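Local coordinates for manganese-binding protein (Chlamydia trachomatis, PDB 6NSI) that captures iron, and also manganese or nickel, as the solute-binding protein of an ABC transporter and hands the metal to the membrane permease, at residues C12-R17 with K115-A120; D46-S51 with A65-H70; N169-F174 with Q271-T276; P256-N261 with F267-H272. One frame throughout, in Å; residues are numbered along the deposited sequence.

Contact 1 (C12-R17 with K115-A120)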
loop_
_atom_site.group_PDB
_atom_site.type_symbol
_atom_site.label_atom_id
_atom_site.label_comp_id
_atom_site.label_asym_id
_atom_site.label_seq_id
_atom_site.Cartn_x
_atom_site.Cartn_y
_atom_site.Cartn_z
ATOM N N CYS A 12 11.270 -1.658 -2.473
ATOM C CA CYS A 12 12.597 -2.281 -2.438
ATOM C C CYS A 12 12.541 -3.785 -2.664
ATOM O O CYS A 12 13.408 -4.353 -3.342
ATOM C CB CYS A 12 13.299 -1.994 -1.113
ATOM S SG CYS A 12 15.094 -2.373 -1.203
ATOM N N ASP A 13 11.545 -4.457 -2.096
ATOM C CA ASP A 13 11.515 -5.911 -2.212
ATOM C C ASP A 13 11.203 -6.370 -3.621
ATOM O O ASP A 13 11.554 -7.497 -3.988
ATOM C CB ASP A 13 10.508 -6.493 -1.232
ATOM C CG ASP A 13 10.915 -6.261 0.213
ATOM O OD1 ASP A 13 12.035 -5.750 0.450
ATOM O OD2 ASP A 13 10.119 -6.581 1.111
ATOM N N CYS A 14 10.557 -5.523 -4.421
ATOM C CA CYS A 14 10.329 -5.861 -5.821
ATOM C C CYS A 14 11.561 -5.552 -6.666
ATOM O O CYS A 14 11.942 -6.361 -7.521
ATOM C CB CYS A 14 9.105 -5.115 -6.352
ATOM S SG CYS A 14 7.536 -5.439 -5.408
ATOM N N VAL A 15 12.202 -4.396 -6.434
ATOM C CA VAL A 15 13.440 -4.071 -7.150
ATOM C C VAL A 15 14.478 -5.164 -6.932
ATOM O O VAL A 15 15.116 -5.639 -7.878
ATOM C CB VAL A 15 13.977 -2.693 -6.710
ATOM C CG1 VAL A 15 15.338 -2.432 -7.348
ATOM C CG2 VAL A 15 13.019 -1.582 -7.101
ATOM N N SER A 16 14.652 -5.588 -5.674
ATOM C CA SER A 16 15.681 -6.571 -5.348
ATOM C C SER A 16 15.429 -7.903 -6.039
ATOM O O SER A 16 16.383 -8.635 -6.338
ATOM C CB SER A 16 15.758 -6.769 -3.833
ATOM O OG SER A 16 16.032 -5.537 -3.183
ATOM N N ARG A 17 14.157 -8.235 -6.295
ATOM C CA ARG A 17 13.832 -9.473 -6.996
ATOM C C ARG A 17 14.193 -9.386 -8.473
ATOM O O ARG A 17 14.600 -10.387 -9.069
ATOM C CB ARG A 17 12.342 -9.810 -6.835
ATOM C CG ARG A 17 11.978 -10.609 -5.571
ATOM C CD ARG A 17 12.286 -12.101 -5.736
ATOM N NE ARG A 17 11.138 -12.910 -6.166
ATOM C CZ ARG A 17 11.015 -13.473 -7.371
ATOM N NH1 ARG A 17 11.959 -13.306 -8.294
ATOM N NH2 ARG A 17 9.940 -14.201 -7.662
ATOM N N LYS A 115 6.416 -3.587 -13.331
ATOM C CA LYS A 115 6.762 -3.563 -14.771
ATOM C C LYS A 115 7.602 -2.319 -15.042
ATOM O O LYS A 115 8.551 -2.424 -15.786
ATOM C CB LYS A 115 5.517 -3.590 -15.656
ATOM C CG LYS A 115 5.661 -4.441 -16.907
ATOM C CD LYS A 115 4.392 -4.579 -17.694
ATOM C CE LYS A 115 3.232 -4.995 -16.822
ATOM N NZ LYS A 115 3.365 -6.391 -16.350
ATOM N N GLU A 116 7.240 -1.190 -14.442
ATOM C CA GLU A 116 8.006 0.038 -14.626
ATOM C C GLU A 116 9.367 -0.055 -13.947
ATOM O O GLU A 116 10.363 0.440 -14.482
ATOM C CB GLU A 116 7.225 1.233 -14.086
ATOM C CG GLU A 116 5.877 1.431 -14.747
ATOM C CD GLU A 116 6.000 1.702 -16.230
ATOM O OE1 GLU A 116 6.892 2.483 -16.629
ATOM O OE2 GLU A 116 5.205 1.124 -16.997
ATOM N N MET A 117 9.427 -0.670 -12.762
ATOM C CA MET A 117 10.712 -0.915 -12.114
ATOM C C MET A 117 11.659 -1.670 -13.041
ATOM O O MET A 117 12.792 -1.236 -13.273
ATOM C CB MET A 117 10.519 -1.707 -10.825
ATOM C CG MET A 117 9.626 -1.050 -9.763
ATOM S SD MET A 117 9.585 -2.135 -8.324
ATOM C CE MET A 117 7.985 -1.730 -7.593
ATOM N N ALA A 118 11.213 -2.815 -13.564
ATOM C CA ALA A 118 12.046 -3.607 -14.468
ATOM C C ALA A 118 12.508 -2.785 -15.662
ATOM O O ALA A 118 13.702 -2.766 -15.998
ATOM C CB ALA A 118 11.277 -4.837 -14.942
ATOM N N ALA A 119 11.573 -2.108 -16.333
ATOM C CA ALA A 119 11.942 -1.316 -17.500
ATOM C C ALA A 119 12.981 -0.271 -17.123
ATOM O O ALA A 119 14.040 -0.172 -17.755
ATOM C CB ALA A 119 10.702 -0.659 -18.105
ATOM N N ALA A 120 12.698 0.500 -16.069
ATOM C CA ALA A 120 13.632 1.514 -15.599
ATOM C C ALA A 120 14.997 0.914 -15.289
ATOM O O ALA A 120 16.032 1.500 -15.629
ATOM C CB ALA A 120 13.059 2.203 -14.356
#
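No flat group stands between Cys14, Val15 and Met117, so the contact has neither ring face nor ring edge; it is made wholly of aliphatic carbon and thioether sulfur. The side chain of Trp110, on the same helix as Met117, touches both Met117 and Cys14. Within the contact itself the sulfur of Met117 is the centre: SD lies 3.6 Å from Cys14 CB and 3.7 Å from Val15 CG2, and the terminal methyl also touches the cysteine, Met117 CE lying 3.8 Å from Cys14 CB. Met117 reaches this position because its CG is set beside the backbone N (chi1 -59°) and the chain then runs extended, meeting the Val15 side chain at about a right angle. Cys14 offers its CB to the methionine, while its SG packs against the ring of Phe267. Helices 9-19 and 107-124 approach closely here, with Val15 CA and Met117 CA 6.5 Å apart. The first of these follows strand 3-6 and returns the chain to strand 24-27, the neighbouring parallel strand, in a beta-alpha-beta crossover; Val15 also touches Asn25 on that strand. On the flank of helix 9-19, Ser16 OG bonds back to Cys12 O at 2.9 Å, entering above the carbonyl plane on the face opposite to Ser16 N, so that one oxygen accepts twice. No hydrogen bond or charge links the two segments. All three touching residues are buried, which implies that dispersion and close fit around a polarisable sulfur hold the helices here, without directional bonds to fix their register.

Contact 2 (D46-S51 with A65-H70)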
loop_
_atom_site.group_PDB
_atom_site.type_symbol
_atom_site.label_atom_id
_atom_site.label_comp_id
_atom_site.label_asym_id
_atom_site.label_seq_id
_atom_site.Cartn_x
_atom_site.Cartn_y
_atom_site.Cartn_z
ATOM N N ASP A 46 23.626 11.025 1.447
ATOM C CA ASP A 46 24.715 10.232 0.886
ATOM C C ASP A 46 24.207 8.946 0.251
ATOM O O ASP A 46 24.797 8.467 -0.726
ATOM C CB ASP A 46 25.746 9.905 1.968
ATOM C CG ASP A 46 26.310 11.144 2.636
ATOM O OD1 ASP A 46 26.565 12.153 1.932
ATOM O OD2 ASP A 46 26.503 11.100 3.868
ATOM N N ARG A 47 23.134 8.363 0.801
ATOM C CA ARG A 47 22.535 7.189 0.176
ATOM C C ARG A 47 22.016 7.533 -1.213
ATOM O O ARG A 47 22.185 6.758 -2.162
ATOM C CB ARG A 47 21.412 6.641 1.063
ATOM C CG ARG A 47 21.938 6.003 2.325
ATOM C CD ARG A 47 20.868 5.767 3.381
ATOM N NE ARG A 47 21.440 5.057 4.522
ATOM C CZ ARG A 47 21.572 5.564 5.745
ATOM N NH1 ARG A 47 21.148 6.796 6.029
ATOM N NH2 ARG A 47 22.117 4.821 6.698
ATOM N N MET A 48 21.411 8.715 -1.358
ATOM C CA MET A 48 21.001 9.164 -2.682
ATOM C C MET A 48 22.211 9.425 -3.568
ATOM O O MET A 48 22.213 9.063 -4.752
ATOM C CB MET A 48 20.144 10.419 -2.558
ATOM C CG MET A 48 18.779 10.175 -1.877
ATOM S SD MET A 48 17.883 11.730 -1.667
ATOM C CE MET A 48 16.423 11.146 -0.757
ATOM N N ALA A 49 23.251 10.039 -2.999
ATOM C CA ALA A 49 24.409 10.444 -3.786
ATOM C C ALA A 49 25.146 9.240 -4.368
ATOM O O ALA A 49 25.556 9.261 -5.537
ATOM C CB ALA A 49 25.340 11.291 -2.921
ATOM N N MET A 50 25.320 8.174 -3.578
ATOM C CA MET A 50 26.005 6.985 -4.084
ATOM C C MET A 50 25.132 6.098 -4.975
ATOM O O MET A 50 25.659 5.155 -5.578
ATOM C CB MET A 50 26.545 6.153 -2.917
ATOM C CG MET A 50 25.532 5.186 -2.321
ATOM S SD MET A 50 26.099 4.412 -0.788
ATOM C CE MET A 50 26.224 5.843 0.289
ATOM N N SER A 51 23.832 6.368 -5.089
ATOM C CA SER A 51 22.931 5.488 -5.822
ATOM C C SER A 51 22.841 5.857 -7.300
ATOM O O SER A 51 23.092 6.996 -7.703
ATOM C CB SER A 51 21.540 5.522 -5.195
ATOM O OG SER A 51 21.529 4.720 -4.031
ATOM N N ALA A 65 9.147 18.076 3.254
ATOM C CA ALA A 65 10.027 19.105 2.713
ATOM C C ALA A 65 11.445 18.590 2.513
ATOM O O ALA A 65 12.136 19.028 1.588
ATOM C CB ALA A 65 10.037 20.322 3.641
ATOM N N SER A 66 11.890 17.669 3.372
ATOM C CA SER A 66 13.201 17.040 3.220
ATOM C C SER A 66 13.319 16.309 1.885
ATOM O O SER A 66 14.266 16.526 1.119
ATOM C CB SER A 66 13.420 16.057 4.373
ATOM O OG SER A 66 14.786 15.758 4.540
ATOM N N LEU A 67 12.360 15.423 1.601
ATOM C CA LEU A 67 12.437 14.587 0.407
ATOM C C LEU A 67 12.184 15.402 -0.856
ATOM O O LEU A 67 12.816 15.157 -1.892
ATOM C CB LEU A 67 11.445 13.425 0.520
ATOM C CG LEU A 67 11.636 12.449 1.698
ATOM C CD1 LEU A 67 10.405 11.566 1.938
ATOM C CD2 LEU A 67 12.871 11.579 1.506
ATOM N N ARG A 68 11.275 16.385 -0.790
ATOM C CA ARG A 68 10.998 17.214 -1.960
ATOM C C ARG A 68 12.239 17.974 -2.427
ATOM O O ARG A 68 12.446 18.132 -3.636
ATOM C CB ARG A 68 9.862 18.187 -1.669
ATOM C CG ARG A 68 8.480 17.586 -1.749
ATOM C CD ARG A 68 7.541 18.344 -0.829
ATOM N NE ARG A 68 6.565 19.148 -1.564
ATOM C CZ ARG A 68 5.390 18.690 -1.989
ATOM N NH1 ARG A 68 5.050 17.427 -1.757
ATOM N NH2 ARG A 68 4.558 19.488 -2.652
ATOM N N LYS A 69 13.072 18.460 -1.488
ATOM C CA LYS A 69 14.315 19.145 -1.872
ATOM C C LYS A 69 15.184 18.246 -2.736
ATOM O O LYS A 69 15.728 18.678 -3.763
ATOM C CB LYS A 69 15.128 19.574 -0.645
ATOM C CG LYS A 69 14.431 20.450 0.376
ATOM C CD LYS A 69 15.355 20.815 1.570
ATOM C CE LYS A 69 16.201 19.624 2.073
ATOM N NZ LYS A 69 16.060 19.302 3.541
ATOM N N HIS A 70 15.327 16.985 -2.321
ATOM C CA HIS A 70 16.285 16.063 -2.907
ATOM C C HIS A 70 15.731 15.271 -4.080
ATOM O O HIS A 70 16.518 14.758 -4.882
ATOM C CB HIS A 70 16.792 15.097 -1.833
ATOM C CG HIS A 70 17.620 15.754 -0.772
ATOM N ND1 HIS A 70 17.067 16.462 0.275
ATOM C CD2 HIS A 70 18.961 15.811 -0.599
ATOM C CE1 HIS A 70 18.034 16.930 1.046
ATOM N NE2 HIS A 70 19.193 16.546 0.539
#
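Met48 of helix 44-50 lies across His70 of helix 65-71, two helices that connect strands of the four-stranded parallel sheet in a Rossmann-like beta-alpha-beta arrangement. The tight part is the thioether: Met48 SD comes within 3.5 Å of His70 CB, the two side chains nearly perpendicular. The sulfur also stands 4.9 Å from the centroid of the imidazole, 54° from the ring normal, in an oblique sulfur-aromatic approach. Met48 is buried and extends straight from its helix, touching Leu5 of strand 3-6. The ring of His70 is held at both nitrogens. ND1 donates to Ser66 O, one turn back in the same helix, at 2.9 Å and a nearly straight 164°, while NE2 is hydrogen-bonded to Glu45 OE2. The carboxylate would favour a positively charged imidazole, although the geometry alone does not prove it. By contrast, the outer side faces solvent: Asp46 and Ala49 on helix 44-50, and Arg68 and Lys69 on helix 65-71, are exposed and take no part between the segments. The second, longer contact lies on the inner side, where Leu67 also touches Met7 and Met40; its side chain lies about 9 Å from that of the iron ligand His36. Here the methionine ends, with Met48 CE 4.2 Å from Leu67 CD2.

Contact 3 (N169-F174 with Q271-T276)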
loop_
_atom_site.group_PDB
_atom_site.type_symbol
_atom_site.label_atom_id
_atom_site.label_comp_id
_atom_site.label_asym_id
_atom_site.label_seq_id
_atom_site.Cartn_x
_atom_site.Cartn_y
_atom_site.Cartn_z
ATOM N N ASN A 169 -6.910 5.595 5.932
ATOM C CA ASN A 169 -7.404 5.310 4.584
ATOM C C ASN A 169 -6.244 4.848 3.697
ATOM O O ASN A 169 -5.766 5.551 2.812
ATOM C CB ASN A 169 -8.102 6.544 4.013
ATOM C CG ASN A 169 -8.755 6.273 2.681
ATOM O OD1 ASN A 169 -8.948 5.112 2.301
ATOM N ND2 ASN A 169 -9.082 7.338 1.944
ATOM N N ALA A 170 -5.799 3.620 3.960
ATOM C CA ALA A 170 -4.730 2.993 3.201
ATOM C C ALA A 170 -5.216 1.854 2.315
ATOM O O ALA A 170 -4.419 1.314 1.542
ATOM C CB ALA A 170 -3.642 2.455 4.146
ATOM N N PHE A 171 -6.495 1.480 2.395
ATOM C CA PHE A 171 -6.995 0.314 1.676
ATOM C C PHE A 171 -8.101 0.662 0.677
ATOM O O PHE A 171 -8.914 -0.200 0.315
ATOM C CB PHE A 171 -7.462 -0.745 2.674
ATOM C CG PHE A 171 -6.357 -1.221 3.600
ATOM C CD1 PHE A 171 -6.151 -0.609 4.833
ATOM C CD2 PHE A 171 -5.518 -2.265 3.223
ATOM C CE1 PHE A 171 -5.134 -1.041 5.684
ATOM C CE2 PHE A 171 -4.493 -2.705 4.067
ATOM C CZ PHE A 171 -4.306 -2.100 5.301
ATOM N N SER A 172 -8.136 1.908 0.193
ATOM C CA SER A 172 -9.154 2.247 -0.800
ATOM C C SER A 172 -8.957 1.474 -2.105
ATOM O O SER A 172 -9.932 0.994 -2.699
ATOM C CB SER A 172 -9.171 3.756 -1.059
ATOM O OG SER A 172 -9.844 4.431 -0.006
ATOM N N TYR A 173 -7.714 1.357 -2.589
ATOM C CA TYR A 173 -7.486 0.585 -3.815
ATOM C C TYR A 173 -7.826 -0.887 -3.611
ATOM O O TYR A 173 -8.470 -1.515 -4.462
ATOM C CB TYR A 173 -6.037 0.737 -4.278
ATOM C CG TYR A 173 -5.717 2.139 -4.729
ATOM C CD1 TYR A 173 -5.104 3.043 -3.865
ATOM C CD2 TYR A 173 -6.028 2.560 -6.012
ATOM C CE1 TYR A 173 -4.803 4.328 -4.271
ATOM C CE2 TYR A 173 -5.746 3.842 -6.428
ATOM C CZ TYR A 173 -5.128 4.725 -5.562
ATOM O OH TYR A 173 -4.839 6.008 -5.977
ATOM N N PHE A 174 -7.351 -1.456 -2.502
ATOM C CA PHE A 174 -7.690 -2.813 -2.096
ATOM C C PHE A 174 -9.199 -3.035 -2.124
ATOM O O PHE A 174 -9.696 -4.031 -2.671
ATOM C CB PHE A 174 -7.113 -3.026 -0.680
ATOM C CG PHE A 174 -7.333 -4.394 -0.101
ATOM C CD1 PHE A 174 -8.514 -4.703 0.585
ATOM C CD2 PHE A 174 -6.334 -5.353 -0.187
ATOM C CE1 PHE A 174 -8.704 -5.950 1.128
ATOM C CE2 PHE A 174 -6.512 -6.611 0.354
ATOM C CZ PHE A 174 -7.696 -6.910 1.026
ATOM N N GLN A 271 0.042 -11.198 1.613
ATOM C CA GLN A 271 -0.642 -12.439 1.965
ATOM C C GLN A 271 -1.262 -12.348 3.357
ATOM O O GLN A 271 -2.437 -12.694 3.546
ATOM C CB GLN A 271 0.324 -13.619 1.886
ATOM C CG GLN A 271 0.852 -13.878 0.478
ATOM C CD GLN A 271 1.841 -15.040 0.411
ATOM O OE1 GLN A 271 2.836 -15.076 1.142
ATOM N NE2 GLN A 271 1.566 -15.997 -0.474
ATOM N N HIS A 272 -0.486 -11.878 4.345
ATOM C CA HIS A 272 -1.006 -11.759 5.705
ATOM C C HIS A 272 -2.233 -10.853 5.756
ATOM O O HIS A 272 -3.216 -11.160 6.449
ATOM C CB HIS A 272 0.072 -11.227 6.655
ATOM C CG HIS A 272 -0.473 -10.771 7.976
ATOM N ND1 HIS A 272 -0.455 -11.565 9.105
ATOM C CD2 HIS A 272 -1.082 -9.613 8.339
ATOM C CE1 HIS A 272 -1.015 -10.909 10.108
ATOM N NE2 HIS A 272 -1.411 -9.726 9.667
ATOM N N ASN A 273 -2.181 -9.712 5.052
ATOM C CA ASN A 273 -3.317 -8.796 5.040
ATOM C C ASN A 273 -4.553 -9.476 4.470
ATOM O O ASN A 273 -5.656 -9.327 5.005
ATOM C CB ASN A 273 -2.981 -7.549 4.224
ATOM C CG ASN A 273 -2.151 -6.535 5.007
ATOM O OD1 ASN A 273 -2.031 -6.608 6.236
ATOM N ND2 ASN A 273 -1.591 -5.574 4.296
ATOM N N VAL A 274 -4.384 -10.223 3.374
ATOM C CA VAL A 274 -5.531 -10.876 2.748
ATOM C C VAL A 274 -6.086 -11.964 3.658
ATOM O O VAL A 274 -7.304 -12.088 3.820
ATOM C CB VAL A 274 -5.137 -11.426 1.360
ATOM C CG1 VAL A 274 -6.230 -12.356 0.817
ATOM C CG2 VAL A 274 -4.886 -10.264 0.392
ATOM N N ARG A 275 -5.205 -12.770 4.261
ATOM C CA ARG A 275 -5.646 -13.800 5.199
ATOM C C ARG A 275 -6.409 -13.184 6.365
ATOM O O ARG A 275 -7.503 -13.636 6.712
ATOM C CB ARG A 275 -4.440 -14.586 5.723
ATOM C CG ARG A 275 -3.892 -15.620 4.752
ATOM C CD ARG A 275 -2.632 -16.333 5.295
ATOM N NE ARG A 275 -1.660 -16.561 4.226
ATOM C CZ ARG A 275 -1.639 -17.649 3.456
ATOM N NH1 ARG A 275 -2.533 -18.619 3.653
ATOM N NH2 ARG A 275 -0.725 -17.776 2.491
ATOM N N THR A 276 -5.828 -12.148 6.981
ATOM C CA THR A 276 -6.462 -11.472 8.107
ATOM C C THR A 276 -7.839 -10.924 7.729
ATOM O O THR A 276 -8.835 -11.194 8.407
ATOM C CB THR A 276 -5.534 -10.365 8.615
ATOM O OG1 THR A 276 -4.293 -10.966 9.014
ATOM C CG2 THR A 276 -6.150 -9.607 9.831
#
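Phe171 and Phe174 both present ring edges to helix 266-280, the late helix that packs beside the long helix 129-154 in this two-lobed solute-binding protein. Phe171 runs across Asn273: the amide plane is turned 79° from the ring plane, and Asn273 ND2 lies at the ring edge, near its plane, 4.1 Å from Phe171 CE2. This is packing against an amide whose polar ends are engaged elsewhere, OD1 accepting from Tyr258 N and ND2 hydrogen-bonded outside the contact. Phe174 differs in its first torsion. Its CG stands anti to the backbone N (chi1 -178°), which carries the ring out from the first turn of helix 172-178 so that Phe174 CE2 reaches Val274 CG2 at 4.0 Å, with the methyl in the ring plane. The Phe174 ring further packs edge-to-face with Tyr178 and touches Leu154, while Val274 rests on Trp149 and Ala150; the contact therefore fastens the start of helix 172-178, with its N-cap residue Phe171, to helix 266-280 against helix 129-154. All four touching residues are buried. The Phe171 side chain is about 8 Å from the bound iron and about 6 Å from that of the ligand His168. Away from the interface, Ser172 OG donates to Asn169 OD1 at 2.6 Å, on a lone pair in the carbonyl plane. On the partner helix, Thr276 OG1 bonds to His272 O at 2.8 Å and sits above one face of the His272 ring, offset toward its rim.

Contact 4 (P256-N261 with F267-H272). With FE (Fe (III) ion), chain B.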
loop_
_atom_site.group_PDB
_atom_site.type_symbol
_atom_site.label_atom_id
_atom_site.label_comp_id
_atom_site.label_asym_id
_atom_site.label_seq_id
_atom_site.Cartn_x
_atom_site.Cartn_y
_atom_site.Cartn_z
ATOM N N PRO A 256 -2.702 -7.373 13.403
ATOM C CA PRO A 256 -2.736 -6.043 12.784
ATOM C C PRO A 256 -2.535 -6.148 11.282
ATOM O O PRO A 256 -1.940 -7.104 10.776
ATOM C CB PRO A 256 -1.574 -5.300 13.461
ATOM C CG PRO A 256 -0.607 -6.376 13.849
ATOM C CD PRO A 256 -1.433 -7.631 14.118
ATOM N N LEU A 257 -3.069 -5.162 10.566
ATOM C CA LEU A 257 -2.785 -5.047 9.149
ATOM C C LEU A 257 -1.536 -4.198 8.959
ATOM O O LEU A 257 -1.155 -3.414 9.824
ATOM C CB LEU A 257 -3.970 -4.427 8.410
ATOM C CG LEU A 257 -5.317 -5.158 8.458
ATOM C CD1 LEU A 257 -6.353 -4.315 7.686
ATOM C CD2 LEU A 257 -5.194 -6.535 7.813
ATOM N N TYR A 258 -0.885 -4.368 7.820
ATOM C CA TYR A 258 0.277 -3.548 7.492
ATOM C C TYR A 258 -0.121 -2.619 6.358
ATOM O O TYR A 258 -0.279 -3.056 5.216
ATOM C CB TYR A 258 1.477 -4.422 7.147
ATOM C CG TYR A 258 1.962 -5.143 8.381
ATOM C CD1 TYR A 258 1.281 -6.262 8.870
ATOM C CD2 TYR A 258 3.067 -4.691 9.085
ATOM C CE1 TYR A 258 1.706 -6.917 10.022
ATOM C CE2 TYR A 258 3.492 -5.340 10.231
ATOM C CZ TYR A 258 2.810 -6.450 10.693
ATOM O OH TYR A 258 3.243 -7.094 11.841
ATOM N N SER A 259 -0.302 -1.342 6.690
ATOM C CA SER A 259 -0.787 -0.350 5.741
ATOM C C SER A 259 0.360 0.341 5.002
ATOM O O SER A 259 0.417 0.333 3.770
ATOM C CB SER A 259 -1.621 0.692 6.491
ATOM O OG SER A 259 -0.811 1.305 7.487
ATOM N N ASP A 260 1.270 0.964 5.747
ATOM C CA ASP A 260 2.293 1.822 5.173
ATOM C C ASP A 260 3.672 1.179 5.212
ATOM O O ASP A 260 4.670 1.828 4.860
ATOM C CB ASP A 260 2.316 3.164 5.901
ATOM C CG ASP A 260 1.112 4.045 5.569
ATOM O OD1 ASP A 260 0.470 3.863 4.499
ATOM O OD2 ASP A 260 0.818 4.941 6.389
ATOM N N ASN A 261 3.760 -0.073 5.645
ATOM C CA ASN A 261 5.057 -0.702 5.812
ATOM C C ASN A 261 4.908 -2.197 5.561
ATOM O O ASN A 261 3.841 -2.683 5.183
ATOM C CB ASN A 261 5.652 -0.404 7.197
ATOM C CG ASN A 261 4.858 -1.047 8.346
ATOM O OD1 ASN A 261 3.678 -1.372 8.206
ATOM N ND2 ASN A 261 5.505 -1.200 9.497
ATOM N N PHE A 267 5.728 -9.253 -0.030
ATOM C CA PHE A 267 4.831 -10.264 -0.583
ATOM C C PHE A 267 4.118 -11.030 0.522
ATOM O O PHE A 267 2.896 -11.191 0.484
ATOM C CB PHE A 267 5.606 -11.211 -1.507
ATOM C CG PHE A 267 6.239 -10.506 -2.667
ATOM C CD1 PHE A 267 5.488 -10.187 -3.793
ATOM C CD2 PHE A 267 7.575 -10.114 -2.616
ATOM C CE1 PHE A 267 6.050 -9.508 -4.857
ATOM C CE2 PHE A 267 8.145 -9.433 -3.676
ATOM C CZ PHE A 267 7.378 -9.131 -4.802
ATOM N N SER A 268 4.866 -11.502 1.521
ATOM C CA SER A 268 4.249 -12.161 2.664
ATOM C C SER A 268 3.307 -11.220 3.411
ATOM O O SER A 268 2.320 -11.670 4.002
ATOM C CB SER A 268 5.335 -12.689 3.607
ATOM O OG SER A 268 6.256 -13.526 2.912
ATOM N N THR A 269 3.602 -9.919 3.402
ATOM C CA THR A 269 2.743 -8.942 4.069
ATOM C C THR A 269 1.390 -8.837 3.370
ATOM O O THR A 269 0.340 -8.839 4.027
ATOM C CB THR A 269 3.430 -7.576 4.110
ATOM O OG1 THR A 269 4.645 -7.676 4.861
ATOM C CG2 THR A 269 2.511 -6.560 4.784
ATOM N N PHE A 270 1.402 -8.743 2.036
ATOM C CA PHE A 270 0.166 -8.785 1.260
ATOM C C PHE A 270 -0.633 -10.043 1.584
ATOM O O PHE A 270 -1.848 -9.984 1.832
ATOM C CB PHE A 270 0.496 -8.705 -0.236
ATOM C CG PHE A 270 -0.710 -8.824 -1.138
ATOM C CD1 PHE A 270 -1.480 -7.707 -1.437
ATOM C CD2 PHE A 270 -1.058 -10.057 -1.706
ATOM C CE1 PHE A 270 -2.583 -7.808 -2.270
ATOM C CE2 PHE A 270 -2.163 -10.171 -2.553
ATOM C CZ PHE A 270 -2.928 -9.046 -2.834
ATOM N N GLN A 271 0.042 -11.198 1.613
ATOM C CA GLN A 271 -0.642 -12.439 1.965
ATOM C C GLN A 271 -1.262 -12.348 3.357
ATOM O O GLN A 271 -2.437 -12.694 3.546
ATOM C CB GLN A 271 0.324 -13.619 1.886
ATOM C CG GLN A 271 0.852 -13.878 0.478
ATOM C CD GLN A 271 1.841 -15.040 0.411
ATOM O OE1 GLN A 271 2.836 -15.076 1.142
ATOM N NE2 GLN A 271 1.566 -15.997 -0.474
ATOM N N HIS A 272 -0.486 -11.878 4.345
ATOM C CA HIS A 272 -1.006 -11.759 5.705
ATOM C C HIS A 272 -2.233 -10.853 5.756
ATOM O O HIS A 272 -3.216 -11.160 6.449
ATOM C CB HIS A 272 0.072 -11.227 6.655
ATOM C CG HIS A 272 -0.473 -10.771 7.976
ATOM N ND1 HIS A 272 -0.455 -11.565 9.105
ATOM C CD2 HIS A 272 -1.082 -9.613 8.339
ATOM C CE1 HIS A 272 -1.015 -10.909 10.108
ATOM N NE2 HIS A 272 -1.411 -9.726 9.667
HETATM FE FE FE B . -0.688 5.551 4.572
#
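His272 NE2 donates to Pro256 O at 2.9 Å, the only hydrogen bond between the two segments. The N-H is bent at 147°, but it meets the oxygen nearly along the C=O axis, and the acceptor lies at the ring edge, somewhat tilted from its plane. A chi1 of 166° swings the imidazole away from its own backbone N, and His272 leans from helix 266-280 toward the loop. There Tyr258 turns the edge of its ring to the imidazole face in an offset edge-to-face pair, centroids 5.8 Å apart and planes at 81°. One turn earlier Thr269 packs against the root of the tyrosine: its methyl CG2 is 3.4 Å from Tyr258 CB, the two side chains crossing at about a right angle, while its hydroxyl OG1 is hydrogen-bonded to Asn265 O and Cys263 N in the turn that leads into the helix. This loop of the solute-binding fold follows strand 251-252 and carries the metal ligand Asp260 on a face turned from the helix. Asp260 binds the iron with both carboxylate oxygens, unequally: OD1 to iron is 2.0 Å and OD2 to iron 2.4 Å. His36, His102 and His168 complete the site through their NE2 atoms. Nearby, Ser259 O is hydrogen-bonded to Trp104 NE1, and Asn261 ND2 to Gly31 O.

How the contacts relate
From the N terminus, helix 9-19 opens the loop that contact 1 closes 98 residues later on helix 107-124. Contact 2 is nested inside it, joining helices 44-50 and 65-71, which connect strands of the parallel sheet, with its centre 19 Å from that of contact 1 and no touch between them. Contact 3 begins only after contact 1 has closed, spanning 169-174 to helix 266-280 over a long loop; contact 4 is a short return onto that same helix, so both end on helix 266-280, sharing Gln271 and His272. Their centres are 7 Å apart, beside the iron site. The start of helix 266-280 also reaches helix 9-19, linking contact 4 to contact 1.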